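Side-chain contacts in iodotyrosine deiodinase (Thermotoga neapolitana, PDB 6TYK), which catalyses the reductive removal of halogen from halotyrosines such as 3-iodo-L-tyrosine and 3,5-diiodo-L-tyrosine, using FMN as cofactor: residues D26-Y29 with S30-V33; E115-W118 with L119-Y123; L126-E130 with K131-S135; N151-S154 with E155-L158. One frame throughout, in Å; residues are numbered along the deposited sequence.

Contact 1: D26-Y29 with S30-V33; sequences DLIY and SLKV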
loop_
_atom_site.group_PDB
_atom_site.type_symbol
_atom_site.label_atom_id
_atom_site.label_comp_id
_atom_site.label_asym_id
_atom_site.label_seq_id
_atom_site.Cartn_x
_atom_site.Cartn_y
_atom_site.Cartn_z
ATOM N N ASP A 26 9.130 18.957 -5.775
ATOM C CA ASP A 26 8.117 18.586 -4.787
ATOM C C ASP A 26 7.495 17.235 -5.125
ATOM O O ASP A 26 7.281 16.391 -4.254
ATOM C CB ASP A 26 7.035 19.662 -4.679
ATOM C CG ASP A 26 7.554 20.941 -4.069
ATOM O OD1 ASP A 26 8.477 20.867 -3.231
ATOM O OD2 ASP A 26 7.044 22.018 -4.431
ATOM N N LEU A 27 7.217 17.027 -6.404
ATOM C CA LEU A 27 6.711 15.742 -6.849
ATOM C C LEU A 27 7.780 14.664 -6.706
ATOM O O LEU A 27 7.523 13.574 -6.185
ATOM C CB LEU A 27 6.251 15.839 -8.300
ATOM C CG LEU A 27 5.749 14.542 -8.925
ATOM C CD1 LEU A 27 4.632 13.928 -8.091
ATOM C CD2 LEU A 27 5.290 14.793 -10.358
ATOM N N ILE A 28 8.987 14.970 -7.172
ATOM C CA ILE A 28 10.095 14.024 -7.080
ATOM C C ILE A 28 10.386 13.613 -5.638
ATOM O O ILE A 28 10.688 12.453 -5.381
ATOM C CB ILE A 28 11.379 14.567 -7.744
ATOM C CG1 ILE A 28 11.152 14.766 -9.246
ATOM C CG2 ILE A 28 12.553 13.623 -7.497
ATOM C CD1 ILE A 28 10.798 13.497 -9.984
ATOM N N TYR A 29 10.284 14.558 -4.704
ATOM C CA TYR A 29 10.427 14.244 -3.281
ATOM C C TYR A 29 9.521 13.085 -2.883
ATOM O O TYR A 29 9.938 12.160 -2.192
ATOM C CB TYR A 29 10.089 15.467 -2.419
ATOM C CG TYR A 29 9.936 15.141 -0.950
ATOM C CD1 TYR A 29 11.051 15.030 -0.126
ATOM C CD2 TYR A 29 8.681 14.943 -0.383
ATOM C CE1 TYR A 29 10.923 14.729 1.211
ATOM C CE2 TYR A 29 8.546 14.637 0.953
ATOM C CZ TYR A 29 9.670 14.535 1.745
ATOM O OH TYR A 29 9.551 14.233 3.079
ATOM N N SER A 30 8.271 13.137 -3.319
ATOM C CA SER A 30 7.297 12.117 -2.943
ATOM C C SER A 30 7.681 10.762 -3.519
ATOM O O SER A 30 7.478 9.726 -2.884
ATOM C CB SER A 30 5.864 12.512 -3.354
ATOM O OG SER A 30 5.565 12.237 -4.723
ATOM N N LEU A 31 8.248 10.769 -4.723
ATOM C CA LEU A 31 8.687 9.524 -5.339
ATOM C C LEU A 31 9.879 8.965 -4.579
ATOM O O LEU A 31 10.008 7.757 -4.402
ATOM C CB LEU A 31 9.057 9.737 -6.802
ATOM C CG LEU A 31 7.942 10.345 -7.650
ATOM C CD1 LEU A 31 8.365 10.318 -9.094
ATOM C CD2 LEU A 31 6.607 9.621 -7.470
ATOM N N LYS A 32 10.752 9.851 -4.122
ATOM C CA LYS A 32 11.937 9.433 -3.369
ATOM C C LYS A 32 11.540 8.801 -2.037
ATOM O O LYS A 32 12.116 7.806 -1.611
ATOM C CB LYS A 32 12.856 10.627 -3.151
ATOM C CG LYS A 32 13.591 11.030 -4.414
ATOM C CD LYS A 32 14.430 12.268 -4.184
ATOM C CE LYS A 32 15.215 12.642 -5.426
ATOM N NZ LYS A 32 16.022 13.869 -5.198
ATOM N N VAL A 33 10.536 9.371 -1.383
ATOM C CA VAL A 33 10.017 8.779 -0.165
ATOM C C VAL A 33 9.420 7.405 -0.458
ATOM O O VAL A 33 9.735 6.424 0.213
ATOM C CB VAL A 33 8.974 9.680 0.490
ATOM C CG1 VAL A 33 8.381 8.971 1.687
ATOM C CG2 VAL A 33 9.609 11.013 0.900
#
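Leu27 O takes two bonds from the next turn of helix 24-35, besides a weak one from Ser30 N. Leu31 N gives it the regular main-chain bond at 3.2 Å, and in one of the two modelled conformers Ser30 OG donates to it at 2.8 Å, lying in the carbonyl plane on a lone pair. There chi1 of 82° folds OG back over its own helix. The helical bonds continue with Lys32 N to Ile28 O at 2.9 Å and Val33 N to Tyr29 O at 3.0 Å. Val33 CG2 rests over one face of the Tyr29 ring, 3.9 Å from its centroid and 21° off the normal, in a CH-pi contact displaced toward the CZ side. Tyr29 CG is anti to the backbone N (chi1 168°), which lays the ring along the helix toward Val33. On a neighbouring flank the extended Lys32 chain passes Ile28, its CE 3.5 Å from Ile28 CG2, while Ile28 CD1 meets Leu31 CD1 at 4.1 Å. Lys131 makes a cation-pi contact with the Tyr29 ring, and Leu4 of the second subunit packs against the same residue. Ser30 and Val33 face helix 113-130, while Leu27 and Leu31 lie on strands 46-51 and 100-107. This is side-chain packing at i+3 and i+4 spacing on a helix wedged between sheet, neighbouring helix and dimer partner in a nitroreductase-family fold.

Contact 2: E115-W118 with L119-Y123; sequences ESVW and LAVGY. With IYR (3-iodo-tyrosine), chain N; FMN (flavin mononucleotide), chain J.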
loop_
_atom_site.group_PDB
_atom_site.type_symbol
_atom_site.label_atom_id
_atom_site.label_comp_id
_atom_site.label_asym_id
_atom_site.label_seq_id
_atom_site.Cartn_x
_atom_site.Cartn_y
_atom_site.Cartn_z
ATOM N N GLU A 115 1.064 -5.670 -4.430
ATOM C CA GLU A 115 1.077 -5.352 -3.007
ATOM C C GLU A 115 2.148 -4.320 -2.669
ATOM O O GLU A 115 1.909 -3.354 -1.937
ATOM C CB GLU A 115 1.315 -6.617 -2.191
ATOM C CG GLU A 115 0.167 -7.611 -2.219
ATOM C CD GLU A 115 0.248 -8.626 -3.351
ATOM O OE1 GLU A 115 1.035 -8.449 -4.303
ATOM O OE2 GLU A 115 -0.488 -9.629 -3.272
ATOM N N SER A 116 3.335 -4.525 -3.227
ATOM C CA SER A 116 4.460 -3.646 -2.947
ATOM C C SER A 116 4.221 -2.241 -3.486
ATOM O O SER A 116 4.516 -1.245 -2.820
ATOM C CB SER A 116 5.725 -4.226 -3.554
ATOM O OG SER A 116 6.014 -5.501 -2.999
ATOM N N VAL A 117 3.667 -2.152 -4.690
ATOM C CA VAL A 117 3.423 -0.846 -5.270
ATOM C C VAL A 117 2.362 -0.086 -4.477
ATOM O O VAL A 117 2.524 1.094 -4.202
ATOM C CB VAL A 117 3.079 -0.938 -6.766
ATOM C CG1 VAL A 117 2.587 0.401 -7.279
ATOM C CG2 VAL A 117 4.307 -1.416 -7.559
ATOM N N TRP A 118 1.292 -0.764 -4.069
ATOM C CA TRP A 118 0.260 -0.085 -3.289
ATOM C C TRP A 118 0.762 0.347 -1.918
ATOM O O TRP A 118 0.426 1.430 -1.441
ATOM C CB TRP A 118 -1.028 -0.912 -3.237
ATOM C CG TRP A 118 -1.766 -0.716 -4.512
ATOM C CD1 TRP A 118 -1.727 -1.513 -5.627
ATOM C CD2 TRP A 118 -2.596 0.406 -4.849
ATOM N NE1 TRP A 118 -2.488 -0.950 -6.633
ATOM C CE2 TRP A 118 -3.039 0.218 -6.173
ATOM C CE3 TRP A 118 -3.000 1.550 -4.158
ATOM C CZ2 TRP A 118 -3.881 1.126 -6.811
ATOM C CZ3 TRP A 118 -3.829 2.443 -4.789
ATOM C CH2 TRP A 118 -4.261 2.230 -6.101
ATOM N N LEU A 119 1.628 -0.464 -1.317
ATOM C CA LEU A 119 2.277 -0.078 -0.071
ATOM C C LEU A 119 3.066 1.224 -0.286
ATOM O O LEU A 119 2.946 2.183 0.483
ATOM C CB LEU A 119 3.189 -1.210 0.367
ATOM C CG LEU A 119 3.774 -1.161 1.768
ATOM C CD1 LEU A 119 4.245 -2.551 2.146
ATOM C CD2 LEU A 119 4.922 -0.186 1.836
ATOM N N ALA A 120 3.862 1.264 -1.356
ATOM C CA ALA A 120 4.639 2.451 -1.699
ATOM C C ALA A 120 3.731 3.648 -1.983
ATOM O O ALA A 120 4.090 4.778 -1.672
ATOM C CB ALA A 120 5.532 2.168 -2.897
ATOM N N VAL A 121 2.557 3.410 -2.564
ATOM C CA VAL A 121 1.605 4.494 -2.784
ATOM C C VAL A 121 1.169 5.127 -1.452
ATOM O O VAL A 121 0.994 6.341 -1.356
ATOM C CB VAL A 121 0.393 4.034 -3.615
ATOM C CG1 VAL A 121 -0.717 5.096 -3.579
ATOM C CG2 VAL A 121 0.803 3.731 -5.042
ATOM N N GLY A 122 1.045 4.312 -0.414
ATOM C CA GLY A 122 0.771 4.840 0.914
ATOM C C GLY A 122 1.843 5.815 1.367
ATOM O O GLY A 122 1.527 6.903 1.841
ATOM N N TYR A 123 3.114 5.438 1.197
ATOM C CA TYR A 123 4.215 6.352 1.494
ATOM C C TYR A 123 4.061 7.624 0.669
ATOM O O TYR A 123 4.203 8.736 1.169
ATOM C CB TYR A 123 5.556 5.728 1.117
ATOM C CG TYR A 123 6.183 4.765 2.104
ATOM C CD1 TYR A 123 5.425 3.859 2.833
ATOM C CD2 TYR A 123 7.563 4.745 2.264
ATOM C CE1 TYR A 123 6.024 2.972 3.710
ATOM C CE2 TYR A 123 8.177 3.859 3.134
ATOM C CZ TYR A 123 7.402 2.981 3.858
ATOM O OH TYR A 123 7.991 2.099 4.729
HETATM N N IYR N . -1.794 -12.185 -5.021
HETATM C CA IYR N . -2.387 -11.881 -6.305
HETATM C CB IYR N . -2.010 -10.520 -6.924
HETATM C CC IYR N . -3.008 -9.471 -6.592
HETATM C CD IYR N . -2.637 -8.405 -5.772
HETATM C CE IYR N . -3.539 -7.395 -5.442
HETATM I IE IYR N . -2.936 -5.870 -4.247
HETATM C CF IYR N . -4.839 -7.480 -5.953
HETATM O OF IYR N . -5.810 -6.555 -5.702
HETATM C CG IYR N . -5.232 -8.552 -6.781
HETATM C CH IYR N . -4.317 -9.539 -7.097
HETATM C C IYR N . -2.025 -12.918 -7.354
HETATM O O IYR N . -2.750 -13.457 -8.197
HETATM O OXT IYR N . -0.709 -13.265 -7.332
HETATM N N1 FMN J . 10.346 -10.790 3.843
HETATM C C2 FMN J . 10.484 -12.095 4.224
HETATM O O2 FMN J . 11.455 -12.408 4.912
HETATM N N3 FMN J . 9.550 -13.035 3.850
HETATM C C4 FMN J . 8.466 -12.671 3.088
HETATM O O4 FMN J . 7.625 -13.518 2.758
HETATM C C4A FMN J . 8.325 -11.343 2.705
HETATM N N5 FMN J . 7.250 -10.967 1.930
HETATM C C5A FMN J . 7.098 -9.642 1.574
HETATM C C6 FMN J . 5.991 -9.265 0.833
HETATM C C7 FMN J . 5.800 -7.943 0.461
HETATM C C7M FMN J . 4.571 -7.584 -0.334
HETATM C C8 FMN J . 6.733 -6.994 0.844
HETATM C C8M FMN J . 6.564 -5.560 0.467
HETATM C C9 FMN J . 7.852 -7.369 1.580
HETATM C C9A FMN J . 8.036 -8.693 1.963
HETATM N N10 FMN J . 9.152 -9.084 2.686
HETATM C C10 FMN J . 9.276 -10.398 3.082
HETATM C "C1'" FMN J . 10.183 -8.078 3.096
HETATM C "C2'" FMN J . 11.108 -7.775 1.888
HETATM O "O2'" FMN J . 12.029 -8.831 1.623
HETATM C "C3'" FMN J . 11.856 -6.470 2.161
HETATM O "O3'" FMN J . 10.890 -5.436 2.159
HETATM C "C4'" FMN J . 12.964 -6.155 1.163
HETATM O "O4'" FMN J . 13.973 -7.137 1.235
HETATM C "C5'" FMN J . 13.597 -4.793 1.426
HETATM O "O5'" FMN J . 14.013 -4.720 2.775
HETATM P P FMN J . 14.707 -3.384 3.325
HETATM O O1P FMN J . 15.842 -3.014 2.393
HETATM O O2P FMN J . 15.227 -3.733 4.706
HETATM O O3P FMN J . 13.668 -2.299 3.496
#
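Trp118 and Val121 sit one turn apart on helix 113-130, Trp118 CE3 lying 4.2 Å from Val121 CB on an oblique approach. Trp118 CG is anti to the carbonyl carbon (chi1 -80°); the indole swings off the helix, bonds through NE1 to Glu159 OE1 and touches the other FMN of the dimer. Val121 turns its CG2 methyl back onto the preceding turn, 3.3 Å from Val117 O, the same oxygen that accepts the bond from Val121 N at 2.8 Å. Leu119 points along a different flank, toward the flavin, and its CD1 lies 4.2 Å from FMN C8M. Ser116 OG approaches that methyl more closely, at 3.5 Å, and is held by Tyr112 O and Gly40 N. Glu115 stands between two ligands. Its CB is 3.9 Å from FMN C7M, whereas its carboxylate, carried aside by a bend at chi2 (90°), meets the iodotyrosine, whose N makes a weak hydrogen bond to OE2 at 3.4 Å. Leu119 packs on Val121 of the second subunit, which also supplies Arg15, Thr13 and Arg176 to the FMN beside Ser116. Such a helix, buried at the dimer interface and bordering the dimethylbenzene end of the flavin, belongs to the shared FMN site of the nitroreductase fold.

Contact 3: L126-E130 with K131-S135; sequences LALEE and KGLGS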
loop_
_atom_site.group_PDB
_atom_site.type_symbol
_atom_site.label_atom_id
_atom_site.label_comp_id
_atom_site.label_asym_id
_atom_site.label_seq_id
_atom_site.Cartn_x
_atom_site.Cartn_y
_atom_site.Cartn_z
ATOM N N LEU A 126 1.424 10.213 1.788
ATOM C CA LEU A 126 1.866 10.950 2.966
ATOM C C LEU A 126 2.916 11.998 2.609
ATOM O O LEU A 126 2.899 13.110 3.137
ATOM C CB LEU A 126 2.382 9.992 4.039
ATOM C CG LEU A 126 1.284 9.137 4.665
ATOM C CD1 LEU A 126 1.880 8.005 5.492
ATOM C CD2 LEU A 126 0.361 9.998 5.500
ATOM N N ALA A 127 3.823 11.653 1.696
ATOM C CA ALA A 127 4.854 12.595 1.261
ATOM C C ALA A 127 4.248 13.794 0.538
ATOM O O ALA A 127 4.672 14.935 0.742
ATOM C CB ALA A 127 5.899 11.898 0.377
ATOM N N LEU A 128 3.254 13.544 -0.307
ATOM C CA LEU A 128 2.597 14.636 -0.998
ATOM C C LEU A 128 1.955 15.562 0.030
ATOM O O LEU A 128 2.040 16.781 -0.085
ATOM C CB LEU A 128 1.544 14.115 -1.974
ATOM C CG LEU A 128 2.087 13.411 -3.215
ATOM C CD1 LEU A 128 0.927 12.881 -4.020
ATOM C CD2 LEU A 128 2.928 14.356 -4.069
ATOM N N GLU A 129 1.318 14.983 1.046
ATOM C CA GLU A 129 0.696 15.794 2.082
ATOM C C GLU A 129 1.743 16.660 2.780
ATOM O O GLU A 129 1.504 17.832 3.038
ATOM C CB GLU A 129 -0.058 14.924 3.089
ATOM C CG GLU A 129 -0.655 15.714 4.245
ATOM C CD GLU A 129 -1.920 16.464 3.857
ATOM O OE1 GLU A 129 -2.452 16.214 2.758
ATOM O OE2 GLU A 129 -2.391 17.300 4.654
ATOM N N GLU A 130 2.912 16.093 3.061
ATOM C CA GLU A 130 3.973 16.848 3.720
ATOM C C GLU A 130 4.389 18.060 2.883
ATOM O O GLU A 130 4.761 19.099 3.423
ATOM C CB GLU A 130 5.183 15.951 4.000
ATOM C CG GLU A 130 6.288 16.667 4.768
ATOM C CD GLU A 130 7.536 15.826 4.947
ATOM O OE1 GLU A 130 7.737 14.888 4.151
ATOM O OE2 GLU A 130 8.318 16.109 5.887
ATOM N N LYS A 131 4.312 17.920 1.564
ATOM C CA LYS A 131 4.698 18.994 0.648
ATOM C C LYS A 131 3.555 19.951 0.309
ATOM O O LYS A 131 3.726 20.868 -0.499
ATOM C CB LYS A 131 5.270 18.408 -0.643
ATOM C CG LYS A 131 6.629 17.750 -0.468
ATOM C CD LYS A 131 7.638 18.763 0.052
ATOM C CE LYS A 131 9.032 18.179 0.170
ATOM N NZ LYS A 131 9.945 19.117 0.879
ATOM N N GLY A 132 2.393 19.735 0.911
ATOM C CA GLY A 132 1.252 20.598 0.661
ATOM C C GLY A 132 0.616 20.348 -0.699
ATOM O O GLY A 132 -0.074 21.210 -1.242
ATOM N N LEU A 133 0.863 19.173 -1.265
ATOM C CA LEU A 133 0.233 18.800 -2.522
ATOM C C LEU A 133 -0.921 17.877 -2.229
ATOM O O LEU A 133 -0.956 17.229 -1.181
ATOM C CB LEU A 133 1.233 18.110 -3.446
ATOM C CG LEU A 133 2.428 18.989 -3.801
ATOM C CD1 LEU A 133 3.404 18.221 -4.656
ATOM C CD2 LEU A 133 1.962 20.250 -4.511
ATOM N N GLY A 134 -1.872 17.831 -3.154
ATOM C CA GLY A 134 -3.040 16.989 -3.015
ATOM C C GLY A 134 -3.038 15.930 -4.092
ATOM O O GLY A 134 -2.327 16.045 -5.105
ATOM N N SER A 135 -3.835 14.895 -3.876
ATOM C CA SER A 135 -4.009 13.874 -4.893
ATOM C C SER A 135 -5.233 13.023 -4.620
ATOM O O SER A 135 -5.931 13.197 -3.614
ATOM C CB SER A 135 -2.760 12.995 -5.037
ATOM O OG SER A 135 -2.847 12.167 -6.194
HETATM O O HOH W 1 -2.195 15.403 0.239
HETATM O O HOH W 2 -2.356 19.126 0.912
#
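Leu128 and Leu133 meet across a Schellman motif that closes helix 113-130. Its two defining backbone bonds run from Leu133 N to Leu128 O at 2.9 Å and from Gly132 N to Glu129 O at 3.0 Å. The second is straight at the hydrogen (158°), yet its donor stands above the carbonyl plane. Gly132 adopts the positive phi (75°) that turns the chain out of the helix, just after Lys131 N has made a last helical bond to Ala127 O.

Apolar packing follows from that turn. Leu128, with CG anti to the carbonyl carbon (chi1 -71°), spreads its two methyls over different partners: CD2 touches Leu133 CD1 at 3.9 Å, and CD1 touches Ser135 CB at 3.8 Å. Val164 of strand 156-165 lies against both leucines, so helix end and sheet share one apolar layer. Ser135, modelled in two conformers, bonds through OG to Pro163 O.

The charged side chains are partly exposed. Glu130 is extended and Lys131 bent at chi2; their opposite charges stay 5.8 Å apart, Glu130 OE1 to Lys131 NZ, without contact. One water bridges Glu129 OE1, at 2.7 Å, and Leu133 O, at 2.6 Å.

Contact 4: N151-S154 with E155-L158; sequences NTPS and ELRL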
loop_
_atom_site.group_PDB
_atom_site.type_symbol
_atom_site.label_atom_id
_atom_site.label_comp_id
_atom_site.label_asym_id
_atom_site.label_seq_id
_atom_site.Cartn_x
_atom_site.Cartn_y
_atom_site.Cartn_z
ATOM N N ASN A 151 1.883 4.286 -24.380
ATOM C CA ASN A 151 2.815 3.291 -24.906
ATOM C C ASN A 151 3.419 2.416 -23.814
ATOM O O ASN A 151 4.623 2.153 -23.802
ATOM C CB ASN A 151 3.927 3.973 -25.701
ATOM C CG ASN A 151 3.392 4.901 -26.771
ATOM O OD1 ASN A 151 2.383 4.615 -27.411
ATOM N ND2 ASN A 151 4.067 6.026 -26.965
ATOM N N THR A 152 2.577 1.968 -22.892
ATOM C CA THR A 152 3.024 1.138 -21.784
ATOM C C THR A 152 3.625 -0.159 -22.306
ATOM O O THR A 152 3.003 -0.853 -23.113
ATOM C CB THR A 152 1.848 0.802 -20.862
ATOM O OG1 THR A 152 1.229 2.016 -20.431
ATOM C CG2 THR A 152 2.317 0.021 -19.650
ATOM N N PRO A 153 4.843 -0.490 -21.855
ATOM C CA PRO A 153 5.432 -1.775 -22.244
ATOM C C PRO A 153 4.664 -2.924 -21.604
ATOM O O PRO A 153 4.058 -2.747 -20.552
ATOM C CB PRO A 153 6.860 -1.701 -21.695
ATOM C CG PRO A 153 6.846 -0.657 -20.668
ATOM C CD PRO A 153 5.726 0.297 -20.978
ATOM N N SER A 154 4.701 -4.092 -22.232
ATOM C CA SER A 154 3.956 -5.248 -21.753
ATOM C C SER A 154 4.371 -5.669 -20.345
ATOM O O SER A 154 3.603 -6.309 -19.632
ATOM C CB SER A 154 4.138 -6.421 -22.716
ATOM O OG SER A 154 5.503 -6.786 -22.806
ATOM N N GLU A 155 5.591 -5.310 -19.954
ATOM C CA GLU A 155 6.123 -5.690 -18.647
ATOM C C GLU A 155 5.502 -4.930 -17.475
ATOM O O GLU A 155 5.707 -5.300 -16.325
ATOM C CB GLU A 155 7.640 -5.495 -18.617
ATOM C CG GLU A 155 8.419 -6.480 -19.475
ATOM C CD GLU A 155 8.439 -6.116 -20.948
ATOM O OE1 GLU A 155 8.040 -4.987 -21.301
ATOM O OE2 GLU A 155 8.870 -6.963 -21.756
ATOM N N LEU A 156 4.753 -3.871 -17.767
ATOM C CA LEU A 156 4.254 -3.000 -16.716
ATOM C C LEU A 156 2.742 -2.955 -16.705
ATOM O O LEU A 156 2.102 -2.989 -17.750
ATOM C CB LEU A 156 4.804 -1.580 -16.883
ATOM C CG LEU A 156 6.329 -1.414 -16.836
ATOM C CD1 LEU A 156 6.714 0.052 -16.972
ATOM C CD2 LEU A 156 6.900 -1.992 -15.544
ATOM N N ARG A 157 2.183 -2.863 -15.509
ATOM C CA ARG A 157 0.748 -2.740 -15.333
ATOM C C ARG A 157 0.438 -1.394 -14.710
ATOM O O ARG A 157 0.995 -1.057 -13.672
ATOM C CB ARG A 157 0.250 -3.838 -14.392
ATOM C CG ARG A 157 -1.202 -3.704 -14.028
ATOM C CD ARG A 157 -1.687 -4.889 -13.225
ATOM N NE ARG A 157 -3.116 -4.782 -12.971
ATOM C CZ ARG A 157 -3.894 -5.808 -12.654
ATOM N NH1 ARG A 157 -3.368 -7.022 -12.559
ATOM N NH2 ARG A 157 -5.195 -5.620 -12.443
ATOM N N LEU A 158 -0.452 -0.621 -15.325
ATOM C CA LEU A 158 -0.866 0.629 -14.706
ATOM C C LEU A 158 -1.726 0.320 -13.492
ATOM O O LEU A 158 -2.723 -0.382 -13.602
ATOM C CB LEU A 158 -1.634 1.491 -15.703
ATOM C CG LEU A 158 -2.144 2.842 -15.209
ATOM C CD1 LEU A 158 -1.015 3.698 -14.638
ATOM C CD2 LEU A 158 -2.838 3.557 -16.367
#
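Glu155 doubles back over the residues before it: a bend at chi2 (80°) brings OE1 to 3.5 Å from Pro153 CB, so the carboxylate lies beside the proline ring. Both residues belong to a type I beta turn from Pro153 to Leu156, with Ser154 and Glu155 at its corners. Leu156 closes the turn through its N, which donates to Pro153 O at 3.1 Å; the bond is nearly straight at the hydrogen (165°) although the donor stands 48° out of the carbonyl plane. The Leu156 side chain then lies across the pyrrolidine, CD1 3.8 Å from Pro153 CG. Thr152, just before the turn, sends its CG2 methyl to 3.6 Å from Leu156 O and 4.1 Å from Leu156 CB, while Thr152 OG1 is bonded to Glu147 O of helix 143-149. The strand starts at Leu156; backbone bonds pair Glu155 with Lys108 and Arg157 with Ser106, and Leu158 N is held by Glu147 OE2. The turn thus rests on a single cross-segment hydrogen bond plus apolar contact, with the polar side chains of Ser154 and Glu155 exposed and the apolar Pro153 and Leu156 packed on Phe186 of the second subunit.

In the fold
Contact 2 is wholly buried, contacts 1 and 3 are partly so, and contact 4 is a surface turn. Contact 2 lies within helix 113-130, in its flavin-facing body, and contact 3 spans its end and the turn beyond. Contact 1, on helix 24-35, packs against both, through Tyr29 and Ser30 on contact 3 and through the Val33 carbonyl oxygen on the Tyr123 ring of contact 2. Contacts 3 and 4 lie on opposite sides of the chain's centre, about 26 Å apart between centres, yet reach adjoining strands, 134-135 and 156-165. Regular helical bonds dominate contacts 1 and 2, whereas turn bonds shape contacts 3 and 4. All four touch the second subunit, but ligands enter contact 2 alone.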